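Local coordinates for phage-related protein (Bordetella bronchiseptica RB50, PDB 3BJQ), which is of unestablished function but probably acts as a major capsid protein of a phage, a building block of the viral coat, at residues 121-124 with 125-129; 157-160 with 161-165. All coordinates share one frame; numbering follows the deposited sequence.

Interaction 1: residues 121-124 with 125-129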
ATOM      1  N   LEU E 121      17.543 -18.039  32.603  1.00 32.52           N
ATOM      2  CA  LEU E 121      17.953 -19.066  33.534  1.00 33.90           C
ATOM      3  C   LEU E 121      17.852 -18.544  34.964  1.00 32.70           C
ATOM      4  O   LEU E 121      17.478 -19.283  35.860  1.00 32.09           O
ATOM      5  CB  LEU E 121      19.381 -19.543  33.181  1.00 35.81           C
ATOM      6  CG  LEU E 121      19.820 -20.960  33.555  1.00 42.57           C
ATOM      7  CD1 LEU E 121      18.757 -22.004  33.188  1.00 41.73           C
ATOM      8  CD2 LEU E 121      21.168 -21.297  32.890  1.00 38.00           C
ATOM      9  N   ALA E 122      18.197 -17.277  35.184  1.00 32.87           N
ATOM     10  CA  ALA E 122      18.062 -16.664  36.511  1.00 32.27           C
ATOM     11  C   ALA E 122      16.585 -16.622  36.915  1.00 32.28           C
ATOM     12  O   ALA E 122      16.232 -16.899  38.060  1.00 34.87           O
ATOM     13  CB  ALA E 122      18.636 -15.275  36.516  1.00 33.24           C
ATOM     14  N   HIS E 123      15.723 -16.289  35.961  1.00 30.92           N
ATOM     15  CA  HIS E 123      14.264 -16.293  36.198  1.00 30.88           C
ATOM     16  C   HIS E 123      13.756 -17.686  36.574  1.00 30.87           C
ATOM     17  O   HIS E 123      12.955 -17.845  37.478  1.00 31.63           O
ATOM     18  CB  HIS E 123      13.544 -15.775  34.959  1.00 27.26           C
ATOM     19  CG  HIS E 123      12.068 -15.794  35.078  1.00 27.08           C
ATOM     20  ND1 HIS E 123      11.299 -16.816  34.552  1.00 23.60           N
ATOM     21  CD2 HIS E 123      11.210 -14.951  35.692  1.00 33.72           C
ATOM     22  CE1 HIS E 123      10.029 -16.586  34.818  1.00 27.87           C
ATOM     23  NE2 HIS E 123       9.941 -15.461  35.504  1.00 24.46           N
ATOM     24  N   GLU E 124      14.226 -18.689  35.846  1.00 30.83           N
ATOM     25  CA  GLU E 124      13.878 -20.065  36.113  1.00 31.71           C
ATOM     26  C   GLU E 124      14.209 -20.452  37.561  1.00 31.99           C
ATOM     27  O   GLU E 124      13.420 -21.096  38.254  1.00 32.64           O
ATOM     28  CB  GLU E 124      14.630 -21.007  35.153  1.00 31.83           C
ATOM     29  CG  GLU E 124      14.121 -22.474  35.210  1.00 25.52           C
ATOM     30  CD  GLU E 124      12.801 -22.697  34.405  1.00 36.16           C
ATOM     31  OE1 GLU E 124      12.165 -21.701  34.008  1.00 27.52           O
ATOM     32  OE2 GLU E 124      12.409 -23.873  34.152  1.00 31.24           O
ATOM     33  N   HIS E 125      15.391 -20.068  38.006  1.00 32.96           N
ATOM     34  CA  HIS E 125      15.816 -20.377  39.357  1.00 33.24           C
ATOM     35  C   HIS E 125      14.991 -19.624  40.429  1.00 33.21           C
ATOM     36  O   HIS E 125      14.620 -20.186  41.464  1.00 34.07           O
ATOM     37  CB  HIS E 125      17.305 -20.066  39.508  1.00 37.50           C
ATOM     38  CG  HIS E 125      17.855 -20.500  40.832  1.00 44.62           C
ATOM     39  ND1 HIS E 125      17.691 -19.760  41.985  1.00 53.33           N
ATOM     40  CD2 HIS E 125      18.506 -21.631  41.197  1.00 49.21           C
ATOM     41  CE1 HIS E 125      18.247 -20.403  42.999  1.00 52.14           C
ATOM     42  NE2 HIS E 125      18.742 -21.544  42.549  1.00 51.01           N
ATOM     43  N   GLU E 126      14.691 -18.352  40.186  1.00 33.26           N
ATOM     44  CA  GLU E 126      13.867 -17.589  41.132  1.00 35.06           C
ATOM     45  C   GLU E 126      12.432 -18.104  41.231  1.00 32.84           C
ATOM     46  O   GLU E 126      11.813 -18.031  42.274  1.00 33.06           O
ATOM     47  CB  GLU E 126      13.880 -16.094  40.835  1.00 35.93           C
ATOM     48  CG  GLU E 126      14.701 -15.335  41.872  1.00 49.80           C
ATOM     49  CD  GLU E 126      14.322 -15.760  43.321  1.00 60.25           C
ATOM     50  OE1 GLU E 126      13.105 -15.790  43.647  1.00 59.29           O
ATOM     51  OE2 GLU E 126      15.236 -16.106  44.108  1.00 64.40           O
ATOM     52  N   CYS E 127      11.908 -18.610  40.132  1.00 32.74           N
ATOM     53  CA  CYS E 127      10.591 -19.201  40.136  1.00 31.69           C
ATOM     54  C   CYS E 127      10.562 -20.480  40.988  1.00 32.60           C
ATOM     55  O   CYS E 127       9.665 -20.671  41.817  1.00 32.25           O
ATOM     56  CB  CYS E 127      10.166 -19.517  38.712  1.00 32.97           C
ATOM     57  SG  CYS E 127       9.743 -18.053  37.741  1.00 31.93           S
ATOM     58  N   ALA E 128      11.540 -21.355  40.755  1.00 31.01           N
ATOM     59  CA  ALA E 128      11.655 -22.592  41.498  1.00 31.41           C
ATOM     60  C   ALA E 128      11.821 -22.284  42.973  1.00 33.35           C
ATOM     61  O   ALA E 128      11.253 -22.972  43.821  1.00 34.49           O
ATOM     62  CB  ALA E 128      12.839 -23.439  40.980  1.00 30.32           C
ATOM     63  N   GLN E 129      12.592 -21.236  43.270  1.00 35.76           N
ATOM     64  CA  GLN E 129      12.923 -20.858  44.643  1.00 36.96           C
ATOM     65  C   GLN E 129      11.675 -20.447  45.429  1.00 37.38           C
ATOM     66  O   GLN E 129      11.600 -20.694  46.638  1.00 38.62           O
ATOM     67  CB  GLN E 129      13.985 -19.746  44.596  1.00 39.44           C
ATOM     68  CG  GLN E 129      14.735 -19.452  45.880  1.00 48.87           C
ATOM     69  CD  GLN E 129      15.646 -20.589  46.325  1.00 61.30           C
ATOM     70  OE1 GLN E 129      15.890 -21.543  45.579  1.00 66.75           O
ATOM     71  NE2 GLN E 129      16.161 -20.487  47.548  1.00 66.51           N
TER

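Interaction 2: residues 157-160 with 161-165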
ATOM      1  N   ASP E 157       1.538 -43.977  45.632  1.00 41.36           N
ATOM      2  CA  ASP E 157       0.299 -43.780  44.877  1.00 40.49           C
ATOM      3  C   ASP E 157       0.253 -42.354  44.336  1.00 39.74           C
ATOM      4  O   ASP E 157      -0.501 -41.519  44.857  1.00 39.12           O
ATOM      5  CB  ASP E 157      -0.916 -44.061  45.772  1.00 39.13           C
ATOM      6  CG  ASP E 157      -2.222 -44.263  44.990  1.00 41.83           C
ATOM      7  OD1 ASP E 157      -2.312 -43.947  43.784  1.00 39.92           O
ATOM      8  OD2 ASP E 157      -3.188 -44.754  45.602  1.00 47.74           O
ATOM      9  N   PRO E 158       1.059 -42.069  43.289  1.00 36.70           N
ATOM     10  CA  PRO E 158       1.051 -40.769  42.643  1.00 36.76           C
ATOM     11  C   PRO E 158      -0.354 -40.228  42.333  1.00 36.73           C
ATOM     12  O   PRO E 158      -0.621 -39.062  42.552  1.00 35.90           O
ATOM     13  CB  PRO E 158       1.816 -41.028  41.330  1.00 35.68           C
ATOM     14  CG  PRO E 158       2.756 -42.104  41.662  1.00 36.59           C
ATOM     15  CD  PRO E 158       2.031 -42.980  42.659  1.00 36.89           C
ATOM     16  N   THR E 159      -1.237 -41.076  41.812  1.00 37.15           N
ATOM     17  CA  THR E 159      -2.590 -40.645  41.472  1.00 36.30           C
ATOM     18  C   THR E 159      -3.324 -40.078  42.680  1.00 39.20           C
ATOM     19  O   THR E 159      -3.958 -39.037  42.601  1.00 39.38           O
ATOM     20  CB  THR E 159      -3.385 -41.781  40.856  1.00 35.53           C
ATOM     21  OG1 THR E 159      -2.742 -42.193  39.632  1.00 34.49           O
ATOM     22  CG2 THR E 159      -4.826 -41.365  40.594  1.00 32.58           C
ATOM     23  N   LYS E 160      -3.222 -40.770  43.806  1.00 40.62           N
ATOM     24  CA  LYS E 160      -3.835 -40.333  45.045  1.00 41.23           C
ATOM     25  C   LYS E 160      -3.238 -39.013  45.551  1.00 39.47           C
ATOM     26  O   LYS E 160      -3.953 -38.154  46.048  1.00 38.29           O
ATOM     27  CB  LYS E 160      -3.664 -41.431  46.104  1.00 42.97           C
ATOM     28  CG  LYS E 160      -4.125 -41.098  47.522  1.00 50.76           C
ATOM     29  CD  LYS E 160      -5.629 -40.932  47.625  1.00 59.46           C
ATOM     30  CE  LYS E 160      -6.058 -40.662  49.080  1.00 60.73           C
ATOM     31  NZ  LYS E 160      -5.781 -41.816  49.993  1.00 65.80           N
ATOM     32  N   ASP E 161      -1.925 -38.867  45.462  1.00 38.65           N
ATOM     33  CA  ASP E 161      -1.272 -37.610  45.881  1.00 38.04           C
ATOM     34  C   ASP E 161      -1.758 -36.427  45.042  1.00 36.57           C
ATOM     35  O   ASP E 161      -2.036 -35.354  45.567  1.00 37.01           O
ATOM     36  CB  ASP E 161       0.256 -37.717  45.773  1.00 38.36           C
ATOM     37  CG  ASP E 161       0.847 -38.796  46.675  1.00 38.44           C
ATOM     38  OD1 ASP E 161       0.312 -39.046  47.763  1.00 41.87           O
ATOM     39  OD2 ASP E 161       1.862 -39.393  46.281  1.00 40.86           O
ATOM     40  N   VAL E 162      -1.860 -36.651  43.739  1.00 36.37           N
ATOM     41  CA  VAL E 162      -2.307 -35.650  42.797  1.00 35.73           C
ATOM     42  C   VAL E 162      -3.806 -35.324  42.946  1.00 37.10           C
ATOM     43  O   VAL E 162      -4.187 -34.149  42.870  1.00 36.81           O
ATOM     44  CB  VAL E 162      -1.951 -36.063  41.360  1.00 35.00           C
ATOM     45  CG1 VAL E 162      -2.579 -35.104  40.355  1.00 32.05           C
ATOM     46  CG2 VAL E 162      -0.416 -36.083  41.203  1.00 31.48           C
ATOM     47  N   GLU E 163      -4.649 -36.335  43.171  1.00 38.81           N
ATOM     48  CA  GLU E 163      -6.084 -36.060  43.414  1.00 39.79           C
ATOM     49  C   GLU E 163      -6.287 -35.284  44.723  1.00 39.55           C
ATOM     50  O   GLU E 163      -7.156 -34.414  44.804  1.00 38.90           O
ATOM     51  CB  GLU E 163      -6.953 -37.320  43.431  1.00 41.36           C
ATOM     52  CG  GLU E 163      -7.064 -38.066  42.074  1.00 50.86           C
ATOM     53  CD  GLU E 163      -7.598 -37.211  40.924  1.00 59.27           C
ATOM     54  OE1 GLU E 163      -8.183 -36.125  41.172  1.00 61.06           O
ATOM     55  OE2 GLU E 163      -7.424 -37.643  39.761  1.00 64.30           O
ATOM     56  N   THR E 164      -5.486 -35.599  45.738  1.00 39.14           N
ATOM     57  CA  THR E 164      -5.527 -34.852  47.003  1.00 39.40           C
ATOM     58  C   THR E 164      -5.145 -33.381  46.773  1.00 38.19           C
ATOM     59  O   THR E 164      -5.736 -32.479  47.370  1.00 38.19           O
ATOM     60  CB  THR E 164      -4.597 -35.491  48.056  1.00 40.55           C
ATOM     61  OG1 THR E 164      -5.102 -36.784  48.390  1.00 43.46           O
ATOM     62  CG2 THR E 164      -4.502 -34.659  49.328  1.00 40.11           C
ATOM     63  N   ALA E 165      -4.168 -33.153  45.904  1.00 36.77           N
ATOM     64  CA  ALA E 165      -3.722 -31.783  45.545  1.00 35.63           C
ATOM     65  C   ALA E 165      -4.828 -31.034  44.794  1.00 35.08           C
ATOM     66  O   ALA E 165      -5.126 -29.868  45.073  1.00 35.40           O
ATOM     67  CB  ALA E 165      -2.450 -31.848  44.702  1.00 32.44           C
TER
HETATM   68  O   HOH W   1       2.772 -41.501  47.433  1.00 35.30           O

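Interaction 1: residues 121-124 with 125-129
The carbonyl oxygen of His123 takes the backbone N-H of Cys127, with Cys127 N 3.0 Å from His123 O, and this turn of helix brings the two side chains together. The imidazole of His123 swings out with CG opposite its own backbone N (chi1 178°), while Cys127 holds SG beside its backbone N. Together with the helical spacing, these torsions lay the sulfur over one face of the ring, with Cys127 SG 3.6 Å from the centroid of the His123 ring and 25° off the normal. It is displaced toward the rim, where His123 CE1 lies 3.3 Å from Cys127 SG: a sulfur-aromatic contact between residues i and i+4. NE2 of the same ring hydrogen-bonds to Thr266 OG1, which helps fix its rotation. Glu124 sends its carboxylate away from the helix, bent at chi2; OE2 accepts from Ile30 N and Trp241 NE1, OE1 from Gly31 N, so both buried oxygens are satisfied by N-H donors, which would probably stabilise a negative charge. The contact lies on helix 105-131: His123, Glu126 and Cys127 pack on Pro297 of strand 286-299, Ala128 touches the loop at Val240 and Trp241, and Leu121 meets Tyr58 of the second subunit.

Interaction 2: residues 157-160 with 161-165
Lys160 O receives two donors from Thr164, whose backbone N lies 3.0 Å from Lys160 O and whose hydroxyl OG1 lies 2.9 Å from the same Lys160 O, the two arriving from opposite faces of the carbonyl plane. The hydroxyl gets there because OG1 stands beside the backbone N of Thr164 (chi1 -66°), turned toward the carbonyl one turn earlier. On the solvent side, where Lys160 and Thr164 are exposed, the side chains touch only lightly: the Lys160 chain, bent at chi2 and chi4, crosses Thr164 with Lys160 CE still 4.1 Å from Thr164 OG1. The buried face is tighter. There Val162 presses CG2 to within 3.3 Å of Pro158 O, and both residues are packed against Trp151 and Trp217. Asp157 starts the helix as its N-cap: its OD1 accepts a weak capping bond from Lys160 N, 3.3 Å from Asp157 OD1, while its carbonyl receives Asp161 N. Asp161 OD2 accepts from Trp151 NE1 and from a water 2.6 Å from OD2; that water weakly accepts from Asp157 N. This shared grip probably steadies the carboxylate beside the first turn. The start of helix 158-173 packs against helices 194-199 and 210-217, where Leu196 meets Thr159 and Trp217 NE1 bonds to Thr159 OG1, while Thr164 and Ala165 rest on Tyr306 of strand 305-309.

Following the chain from its N terminus, interaction 1 comes first, near the end of helix 105-131, and interaction 2 opens helix 158-173 after the short strand 142-144. Each is a local i to i+4 contact within a single helix, so neither closes a long loop, and the two run in series without nesting or crossing. The centres of interaction 1 and interaction 2 are about 26 Å apart, and the nearest atoms of interaction 1 and interaction 2 about 16 Å, so they do not touch. Interaction 1 ties its helix to the five-stranded mixed sheet through strand 286-299, whereas interaction 2 belongs to the region around the six-stranded mixed sheet, reached through strand 305-309.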